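Local coordinates for protein transcriptional regulator (TetR/AcrR family) (Bacillus halodurans, PDB 5GP9) that probably represses fatty acid degradation genes as a TetR-family DNA-binding regulator, apparently under the control of a fatty-acid-type effector, at residues Y24-V29 / N49-L54; L83-N88 / V180-H184; L130-M135 / L147-R153. All coordinates share one frame. Residues are numbered along the deposited sequence.

Contact 1 of 3, residues Y24-V29 / N49-L54; sequences YHQAQV and NKEDVL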
loop_
_atom_site.group_PDB
_atom_site.type_symbol
_atom_site.label_atom_id
_atom_site.label_comp_id
_atom_site.label_asym_id
_atom_site.label_seq_id
_atom_site.Cartn_x
_atom_site.Cartn_y
_atom_site.Cartn_z
ATOM N N TYR A 24 11.512 9.406 -9.935
ATOM C CA TYR A 24 12.401 8.331 -10.332
ATOM C C TYR A 24 12.712 8.320 -11.812
ATOM O O TYR A 24 13.859 8.032 -12.220
ATOM C CB TYR A 24 11.868 6.961 -9.955
ATOM C CG TYR A 24 12.706 5.748 -10.436
ATOM C CD1 TYR A 24 13.918 5.442 -9.882
ATOM C CD2 TYR A 24 12.231 4.893 -11.433
ATOM C CE1 TYR A 24 14.647 4.360 -10.291
ATOM C CE2 TYR A 24 12.963 3.793 -11.844
ATOM C CZ TYR A 24 14.168 3.546 -11.286
ATOM O OH TYR A 24 14.909 2.487 -11.688
ATOM N N HIS A 25 11.681 8.554 -12.605
ATOM C CA HIS A 25 11.839 8.509 -14.043
ATOM C C HIS A 25 12.814 9.569 -14.561
ATOM O O HIS A 25 13.670 9.269 -15.357
ATOM C CB HIS A 25 10.480 8.661 -14.740
ATOM C CG HIS A 25 9.497 7.582 -14.388
ATOM N ND1 HIS A 25 8.202 7.855 -13.988
ATOM C CD2 HIS A 25 9.623 6.233 -14.354
ATOM C CE1 HIS A 25 7.565 6.723 -13.748
ATOM N NE2 HIS A 25 8.407 5.726 -13.951
ATOM N N GLN A 26 12.630 10.809 -14.149
ATOM C CA GLN A 26 13.541 11.880 -14.471
ATOM C C GLN A 26 14.918 11.836 -13.755
ATOM O O GLN A 26 15.837 12.540 -14.162
ATOM C CB GLN A 26 12.890 13.218 -14.142
ATOM C CG GLN A 26 11.824 13.637 -15.122
ATOM C CD GLN A 26 11.263 15.004 -14.802
ATOM O OE1 GLN A 26 11.712 15.692 -13.872
ATOM N NE2 GLN A 26 10.277 15.416 -15.581
ATOM N N ALA A 27 15.068 11.073 -12.680
ATOM C CA ALA A 27 16.374 10.940 -12.027
ATOM C C ALA A 27 17.309 10.274 -13.044
ATOM O O ALA A 27 16.898 9.364 -13.730
ATOM C CB ALA A 27 16.271 10.102 -10.760
ATOM N N GLN A 28 18.522 10.786 -13.198
ATOM C CA GLN A 28 19.526 10.208 -14.065
ATOM C C GLN A 28 20.831 10.153 -13.339
ATOM O O GLN A 28 21.097 10.983 -12.495
ATOM C CB GLN A 28 19.701 11.077 -15.309
ATOM C CG GLN A 28 18.834 10.624 -16.486
ATOM C CD GLN A 28 18.200 11.789 -17.161
ATOM O OE1 GLN A 28 18.795 12.866 -17.236
ATOM N NE2 GLN A 28 16.962 11.614 -17.604
ATOM N N VAL A 29 21.671 9.239 -13.738
ATOM C CA VAL A 29 22.935 9.019 -13.079
ATOM C C VAL A 29 23.799 10.273 -13.099
ATOM O O VAL A 29 24.414 10.590 -12.061
ATOM C CB VAL A 29 23.642 7.788 -13.658
ATOM C CG1 VAL A 29 25.106 7.722 -13.220
ATOM C CG2 VAL A 29 22.897 6.528 -13.272
ATOM N N ASN A 49 23.578 1.134 -12.914
ATOM C CA ASN A 49 22.612 1.999 -13.489
ATOM C C ASN A 49 21.713 2.467 -12.351
ATOM O O ASN A 49 21.924 2.066 -11.193
ATOM C CB ASN A 49 21.768 1.277 -14.589
ATOM C CG ASN A 49 20.849 0.213 -14.028
ATOM O OD1 ASN A 49 21.068 -0.332 -12.909
ATOM N ND2 ASN A 49 19.803 -0.144 -14.834
ATOM N N LYS A 50 20.759 3.294 -12.706
ATOM C CA LYS A 50 19.833 3.891 -11.751
ATOM C C LYS A 50 19.115 2.865 -10.870
ATOM O O LYS A 50 18.926 3.078 -9.685
ATOM C CB LYS A 50 18.848 4.752 -12.535
ATOM C CG LYS A 50 17.751 5.387 -11.718
ATOM C CD LYS A 50 17.003 6.413 -12.521
ATOM C CE LYS A 50 16.328 5.834 -13.765
ATOM N NZ LYS A 50 15.265 6.808 -14.103
ATOM N N GLU A 51 18.687 1.748 -11.468
ATOM C CA GLU A 51 17.956 0.702 -10.728
ATOM C C GLU A 51 18.750 0.057 -9.718
ATOM O O GLU A 51 18.288 -0.255 -8.600
ATOM C CB GLU A 51 17.405 -0.411 -11.671
ATOM C CG GLU A 51 15.967 -0.161 -12.025
ATOM C CD GLU A 51 15.247 -1.301 -12.721
ATOM O OE1 GLU A 51 15.625 -2.516 -12.524
ATOM O OE2 GLU A 51 14.301 -0.886 -13.459
ATOM N N ASP A 52 19.999 -0.151 -10.060
ATOM C CA ASP A 52 20.881 -0.785 -9.159
ATOM C C ASP A 52 21.130 0.123 -7.930
ATOM O O ASP A 52 21.229 -0.415 -6.776
ATOM C CB ASP A 52 22.194 -1.083 -9.865
ATOM C CG ASP A 52 23.157 -1.820 -9.006
ATOM O OD1 ASP A 52 22.784 -2.614 -8.120
ATOM O OD2 ASP A 52 24.347 -1.609 -9.167
ATOM N N VAL A 53 21.199 1.428 -8.183
ATOM C CA VAL A 53 21.375 2.463 -7.066
ATOM C C VAL A 53 20.181 2.382 -6.104
ATOM O O VAL A 53 20.350 2.212 -4.870
ATOM C CB VAL A 53 21.458 3.931 -7.572
ATOM C CG1 VAL A 53 21.637 4.888 -6.367
ATOM C CG2 VAL A 53 22.597 4.160 -8.596
ATOM N N LEU A 54 19.015 2.393 -6.699
ATOM C CA LEU A 54 17.722 2.254 -5.968
ATOM C C LEU A 54 17.544 0.991 -5.147
ATOM O O LEU A 54 17.268 1.058 -3.953
ATOM C CB LEU A 54 16.577 2.500 -6.933
ATOM C CG LEU A 54 15.117 2.521 -6.401
ATOM C CD1 LEU A 54 14.922 3.678 -5.460
ATOM C CD2 LEU A 54 14.117 2.573 -7.516
#
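The amine of K50 makes the polar bonds of the contact: NZ donates to Y24 O at 2.6 Å and to A27 O at 3.1 Å, two carbonyls of the segment that leads out of helix 8-26. The same nitrogen stands over the phenol ring of Y24, 4.3 Å from the ring centroid and only 5° off its normal, a cation-pi contact, and K50 CE makes a CH-pi contact over that face. To get there the lysine leaves the first turn of helix 50-74, whose N-cap is N49, with OD1 accepting from D52 N at 3.0 Å. Further contacts flank the lysine. Y24 CE1 lies 3.3 Å from L54 CD2, A27 CB is 4.2 Å from K50 CD, and V29 CG2 makes van der Waals contact with the backbone at K50 N, 3.9 Å away, where the two chains come nearest. A27 and L54 both also pack on I19 of helix 8-26, while V29 turns to I43 and Y44 of helix 40-46. V29 opens helix 29-36, the first helix of the predicted helix-turn-helix, so the contact lies within the DNA-binding domain, tying the segment before that motif to the first turn of helix 50-74, which runs on toward the regulatory domain. Both hydrogen-bond acceptors are main-chain carbonyls, so that part of the bonding does not depend on the side chains of their residues, whereas the cation-pi contact needs the ring of Y24.

Contact 2 of 3, residues L83-N88 / V180-H184; sequences LKILVN and VKPVH
Segments 83-88 and 180-184 are both wholly alpha-helical, and the axes of these short segments approach to 9.4 Å with 128° between their N-to-C directions, an oblique crossing, neither parallel nor antiparallel. Two CA pairs set the register: N88 with V180 at 5.6 Å and K84 with H184 at 6.0 Å, so that one turn of each helix faces one turn of the other. V180, at the start of helix 180-189, points at the partner with chi1 t; its CG1 lies 4.1 Å from CG1 of V87 (also t), its CG2 3.7 Å from N88 OD1, and its carbonyl O 3.8 Å from V87 CG1. K181 turns away, although its CA is still 3.9 Å from K84 NZ. In the all-helical regulatory domain of this TetR-family protein, helix 180-189 also lies at the dimer interface, and P182 and V183 both pack on L151 of the second subunit. V183 points inward, its CG1 4.3 Å from V87 CG1, and shares L160 of helix 149-169 with V87. H184 (chi1 t, chi2 70°) brings its imidazole against helix 79-95. One ring face is covered by K84, whose CB sits 3.8 Å from the centroid and 17° off the normal in a CH-pi contact, while L83 CG meets the ring edge, 3.9 Å from H184 ND1. K84 is extended through chi1 and chi2 (both t), then bends at chi3 and chi4 (both m), which brings its NZ 3.1 Å from H184 CD2.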
loop_
_atom_site.group_PDB
_atom_site.type_symbol
_atom_site.label_atom_id
_atom_site.label_comp_id
_atom_site.label_asym_id
_atom_site.label_seq_id
_atom_site.Cartn_x
_atom_site.Cartn_y
_atom_site.Cartn_z
ATOM N N LEU A 83 5.666 -4.071 20.269
ATOM C CA LEU A 83 4.862 -3.566 19.139
ATOM C C LEU A 83 4.964 -2.019 19.148
ATOM O O LEU A 83 5.085 -1.393 18.072
ATOM C CB LEU A 83 3.384 -4.036 19.186
ATOM C CG LEU A 83 2.466 -3.587 18.003
ATOM C CD1 LEU A 83 3.035 -4.093 16.693
ATOM C CD2 LEU A 83 1.064 -4.146 18.170
ATOM N N LYS A 84 4.949 -1.374 20.329
ATOM C CA LYS A 84 5.006 0.032 20.368
ATOM C C LYS A 84 6.354 0.515 19.865
ATOM O O LYS A 84 6.351 1.461 19.125
ATOM C CB LYS A 84 4.693 0.611 21.765
ATOM C CG LYS A 84 4.630 2.134 21.769
ATOM C CD LYS A 84 4.292 2.746 23.138
ATOM C CE LYS A 84 2.841 2.527 23.566
ATOM N NZ LYS A 84 1.855 3.240 22.709
ATOM N N ILE A 85 7.455 -0.208 20.189
ATOM C CA ILE A 85 8.790 0.038 19.682
ATOM C C ILE A 85 8.888 -0.046 18.159
ATOM O O ILE A 85 9.478 0.825 17.504
ATOM C CB ILE A 85 9.819 -0.946 20.306
ATOM C CG1 ILE A 85 10.101 -0.474 21.753
ATOM C CG2 ILE A 85 11.132 -1.006 19.523
ATOM C CD1 ILE A 85 10.954 -1.432 22.580
ATOM N N LEU A 86 8.183 -1.020 17.623
ATOM C CA LEU A 86 8.165 -1.222 16.160
ATOM C C LEU A 86 7.406 -0.077 15.488
ATOM O O LEU A 86 7.939 0.503 14.537
ATOM C CB LEU A 86 7.573 -2.593 15.791
ATOM C CG LEU A 86 7.601 -2.950 14.294
ATOM C CD1 LEU A 86 7.953 -4.425 14.049
ATOM C CD2 LEU A 86 6.232 -2.592 13.766
ATOM N N VAL A 87 6.224 0.280 15.966
ATOM C CA VAL A 87 5.464 1.409 15.384
ATOM C C VAL A 87 6.256 2.725 15.467
ATOM O O VAL A 87 6.368 3.484 14.526
ATOM C CB VAL A 87 4.092 1.513 16.053
ATOM C CG1 VAL A 87 3.319 2.698 15.587
ATOM C CG2 VAL A 87 3.303 0.195 15.773
ATOM N N ASN A 88 6.797 2.963 16.652
ATOM C CA ASN A 88 7.567 4.142 16.897
ATOM C C ASN A 88 8.801 4.252 16.028
ATOM O O ASN A 88 8.986 5.288 15.412
ATOM C CB ASN A 88 7.867 4.233 18.392
ATOM C CG ASN A 88 8.620 5.479 18.727
ATOM O OD1 ASN A 88 8.093 6.605 18.551
ATOM N ND2 ASN A 88 9.894 5.314 19.111
ATOM N N VAL A 180 1.837 7.489 16.703
ATOM C CA VAL A 180 2.389 6.268 17.251
ATOM C C VAL A 180 1.450 5.640 18.234
ATOM O O VAL A 180 1.090 4.478 18.085
ATOM C CB VAL A 180 3.819 6.472 17.852
ATOM C CG1 VAL A 180 4.317 5.243 18.616
ATOM C CG2 VAL A 180 4.867 6.723 16.770
ATOM N N LYS A 181 1.038 6.386 19.272
ATOM C CA LYS A 181 0.192 5.771 20.283
ATOM C C LYS A 181 -1.133 5.357 19.725
ATOM O O LYS A 181 -1.518 4.216 19.952
ATOM C CB LYS A 181 0.101 6.631 21.536
ATOM C CG LYS A 181 -0.890 6.171 22.571
ATOM C CD LYS A 181 -1.089 7.293 23.591
ATOM C CE LYS A 181 -2.160 7.016 24.619
ATOM N NZ LYS A 181 -1.593 6.264 25.756
ATOM N N PRO A 182 -1.862 6.244 19.018
ATOM C CA PRO A 182 -3.155 5.800 18.506
ATOM C C PRO A 182 -3.105 4.628 17.504
ATOM O O PRO A 182 -3.997 3.787 17.546
ATOM C CB PRO A 182 -3.768 7.048 17.887
ATOM C CG PRO A 182 -2.773 8.084 17.921
ATOM C CD PRO A 182 -1.649 7.690 18.801
ATOM N N VAL A 183 -2.048 4.540 16.705
ATOM C CA VAL A 183 -1.969 3.391 15.721
ATOM C C VAL A 183 -1.731 2.103 16.472
ATOM O O VAL A 183 -2.381 1.136 16.243
ATOM C CB VAL A 183 -0.889 3.632 14.659
ATOM C CG1 VAL A 183 -0.620 2.368 13.880
ATOM C CG2 VAL A 183 -1.275 4.779 13.735
ATOM N N HIS A 184 -0.796 2.157 17.425
ATOM C CA HIS A 184 -0.521 1.077 18.305
ATOM C C HIS A 184 -1.775 0.522 18.991
ATOM O O HIS A 184 -1.994 -0.714 18.981
ATOM C CB HIS A 184 0.506 1.585 19.375
ATOM C CG HIS A 184 0.780 0.611 20.451
ATOM N ND1 HIS A 184 1.486 -0.541 20.232
ATOM C CD2 HIS A 184 0.434 0.609 21.755
ATOM C CE1 HIS A 184 1.569 -1.221 21.363
ATOM N NE2 HIS A 184 0.940 -0.541 22.294
#

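Contact 3 of 3, residues L130-M135 / L147-R153; sequences LDELLM and LDTRLAR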
loop_
_atom_site.group_PDB
_atom_site.type_symbol
_atom_site.label_atom_id
_atom_site.label_comp_id
_atom_site.label_asym_id
_atom_site.label_seq_id
_atom_site.Cartn_x
_atom_site.Cartn_y
_atom_site.Cartn_z
ATOM N N LEU A 130 8.291 -8.751 11.994
ATOM C CA LEU A 130 6.890 -8.691 12.392
ATOM C C LEU A 130 6.363 -10.103 12.821
ATOM O O LEU A 130 5.752 -10.275 13.850
ATOM C CB LEU A 130 6.011 -8.129 11.264
ATOM C CG LEU A 130 5.821 -6.607 11.170
ATOM C CD1 LEU A 130 4.965 -6.221 9.980
ATOM C CD2 LEU A 130 5.184 -5.982 12.402
ATOM N N ASP A 131 6.639 -11.103 12.004
ATOM C CA ASP A 131 6.206 -12.493 12.299
ATOM C C ASP A 131 6.773 -13.029 13.635
ATOM O O ASP A 131 5.979 -13.566 14.479
ATOM C CB ASP A 131 6.613 -13.438 11.168
ATOM C CG ASP A 131 5.851 -13.212 9.887
ATOM O OD1 ASP A 131 4.849 -12.428 9.826
ATOM O OD2 ASP A 131 6.250 -13.826 8.909
ATOM N N GLU A 132 8.047 -12.739 13.877
ATOM C CA GLU A 132 8.648 -13.105 15.160
ATOM C C GLU A 132 7.942 -12.476 16.336
ATOM O O GLU A 132 7.689 -13.154 17.335
ATOM C CB GLU A 132 10.128 -12.752 15.247
ATOM C CG GLU A 132 11.043 -13.370 14.183
ATOM C CD GLU A 132 12.480 -12.871 14.310
ATOM O OE1 GLU A 132 13.264 -13.188 13.408
ATOM O OE2 GLU A 132 12.842 -12.151 15.303
ATOM N N LEU A 133 7.627 -11.183 16.246
ATOM C CA LEU A 133 6.885 -10.506 17.275
ATOM C C LEU A 133 5.505 -11.087 17.572
ATOM O O LEU A 133 5.068 -11.204 18.741
ATOM C CB LEU A 133 6.754 -9.036 16.927
ATOM C CG LEU A 133 6.109 -8.202 17.993
ATOM C CD1 LEU A 133 6.912 -8.266 19.291
ATOM C CD2 LEU A 133 5.934 -6.755 17.512
ATOM N N LEU A 134 4.808 -11.412 16.499
ATOM C CA LEU A 134 3.518 -11.970 16.608
ATOM C C LEU A 134 3.550 -13.380 17.260
ATOM O O LEU A 134 2.637 -13.718 18.034
ATOM C CB LEU A 134 2.893 -12.059 15.226
ATOM C CG LEU A 134 2.465 -10.668 14.723
ATOM C CD1 LEU A 134 2.224 -10.771 13.235
ATOM C CD2 LEU A 134 1.185 -10.220 15.362
ATOM N N MET A 135 4.503 -14.176 16.797
ATOM C CA MET A 135 4.748 -15.527 17.361
ATOM C C MET A 135 5.016 -15.479 18.864
ATOM O O MET A 135 4.454 -16.297 19.621
ATOM C CB MET A 135 5.957 -16.182 16.677
ATOM C CG MET A 135 5.780 -16.643 15.244
ATOM S SD MET A 135 4.184 -17.397 14.917
ATOM C CE MET A 135 4.425 -18.995 15.769
ATOM N N LEU A 147 -5.030 -16.316 16.266
ATOM C CA LEU A 147 -4.616 -15.337 15.258
ATOM C C LEU A 147 -3.740 -15.975 14.175
ATOM O O LEU A 147 -2.788 -16.626 14.466
ATOM C CB LEU A 147 -3.784 -14.266 15.973
ATOM C CG LEU A 147 -3.215 -13.077 15.252
ATOM C CD1 LEU A 147 -4.321 -12.293 14.594
ATOM C CD2 LEU A 147 -2.468 -12.239 16.297
ATOM N N ASP A 148 -4.009 -15.645 12.926
ATOM C CA ASP A 148 -3.115 -16.026 11.855
ATOM C C ASP A 148 -1.963 -15.033 11.756
ATOM O O ASP A 148 -2.176 -13.851 11.548
ATOM C CB ASP A 148 -3.837 -16.106 10.553
ATOM C CG ASP A 148 -2.891 -16.469 9.399
ATOM O OD1 ASP A 148 -2.017 -17.331 9.530
ATOM O OD2 ASP A 148 -3.030 -15.936 8.329
ATOM N N THR A 149 -0.751 -15.508 11.945
ATOM C CA THR A 149 0.421 -14.679 11.886
ATOM C C THR A 149 0.489 -13.928 10.569
ATOM O O THR A 149 0.806 -12.728 10.516
ATOM C CB THR A 149 1.655 -15.519 12.104
ATOM O OG1 THR A 149 1.540 -16.143 13.400
ATOM C CG2 THR A 149 2.921 -14.632 12.138
ATOM N N ARG A 150 0.194 -14.620 9.498
ATOM C CA ARG A 150 0.328 -14.035 8.152
ATOM C C ARG A 150 -0.645 -12.824 7.979
ATOM O O ARG A 150 -0.218 -11.719 7.623
ATOM C CB ARG A 150 0.152 -15.092 7.084
ATOM C CG ARG A 150 0.003 -14.542 5.685
ATOM C CD ARG A 150 -0.469 -15.617 4.720
ATOM N NE ARG A 150 -1.894 -15.956 5.042
ATOM C CZ ARG A 150 -2.756 -16.502 4.189
ATOM N NH1 ARG A 150 -2.371 -16.768 2.938
ATOM N NH2 ARG A 150 -4.010 -16.765 4.600
ATOM N N LEU A 151 -1.916 -13.007 8.305
ATOM C CA LEU A 151 -2.891 -11.988 8.202
ATOM C C LEU A 151 -2.610 -10.836 9.153
ATOM O O LEU A 151 -2.777 -9.629 8.782
ATOM C CB LEU A 151 -4.263 -12.551 8.574
ATOM C CG LEU A 151 -5.411 -11.919 7.904
ATOM C CD1 LEU A 151 -5.323 -12.123 6.385
ATOM C CD2 LEU A 151 -6.725 -12.537 8.429
ATOM N N ALA A 152 -2.206 -11.186 10.382
ATOM C CA ALA A 152 -1.842 -10.136 11.363
ATOM C C ALA A 152 -0.677 -9.257 10.837
ATOM O O ALA A 152 -0.703 -8.066 10.974
ATOM C CB ALA A 152 -1.497 -10.810 12.702
ATOM N N ARG A 153 0.364 -9.872 10.294
ATOM C CA ARG A 153 1.453 -9.171 9.657
ATOM C C ARG A 153 1.008 -8.241 8.538
ATOM O O ARG A 153 1.487 -7.100 8.429
ATOM C CB ARG A 153 2.497 -10.158 9.173
ATOM C CG ARG A 153 3.606 -9.609 8.267
ATOM C CD ARG A 153 3.745 -10.392 6.995
ATOM N NE ARG A 153 3.977 -11.813 7.291
ATOM C CZ ARG A 153 3.696 -12.841 6.477
ATOM N NH1 ARG A 153 3.225 -12.674 5.260
ATOM N NH2 ARG A 153 3.966 -14.050 6.886
#
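L130 begins the contact by pointing at the partner helix, its CD1 4.0 Å from R153 CG and 3.9 Å from R153 O, so it lies against the aliphatic part of the arginine. One residue on, D131 forms the main polar link. Its CA-to-CB bond runs sideways, but with chi1 at -69° the carboxylate ends close to R153, and both oxygens take part in a salt bridge with the guanidinium: R153 NE donates to D131 OD1 at 2.8 Å, nearly linear at 172°, and NH2 to OD2 at 3.1 Å. This bidentate pairing approaches the guanidinium at its edge, close to its plane. D131 OD1 also lies 3.7 Å from T149 CG2. A turn after L130, L134 inserts its branched end between the helices: CD1 is 3.8 Å from A152 CB and 3.6 Å from T149 O, while CD2 reaches L147 CD2 at 4.3 Å. M135 ends the row at the more exposed side, with SD 3.3 Å from T149 OG1, a hydroxyl that is hydrogen-bonded to K138. The facing helix starts just after D148, its N-cap, whose OD2 accepts from L151 N at 3.1 Å. The two segment axes come within 9.5 Å at 121°, linking helices 113-139 and 149-169 across the short connection between them. L130 continues inward to L86 of helix 79-95 and to I156 and F157 further along helix 149-169, while A152 and L147 pack on L191 and L186 of the second subunit, so segment 147-153 is packed against helix 113-139 and also touches the second subunit.

In the fold
Contact 1 belongs to the DNA-binding domain; contacts 2 and 3 share the regulatory domain on the other side of the chain's centre, with centres about 33 and 34 Å from that of contact 1. The last two meet directly, L86 CD1 packing 3.6 Å from L130 CD2, so that helices 79-95 and 113-139 join them; helix 149-169, which supplies one side of contact 3, also places L160 against contact 2. Their chemistry differs with burial. Contact 2, the most buried, is mainly van der Waals, with valines packed together and a lysine chain over an imidazole; contact 3, partly buried, adds a salt bridge to its leucines; contact 1, also partly buried, depends on a lysine bound to backbone carbonyls.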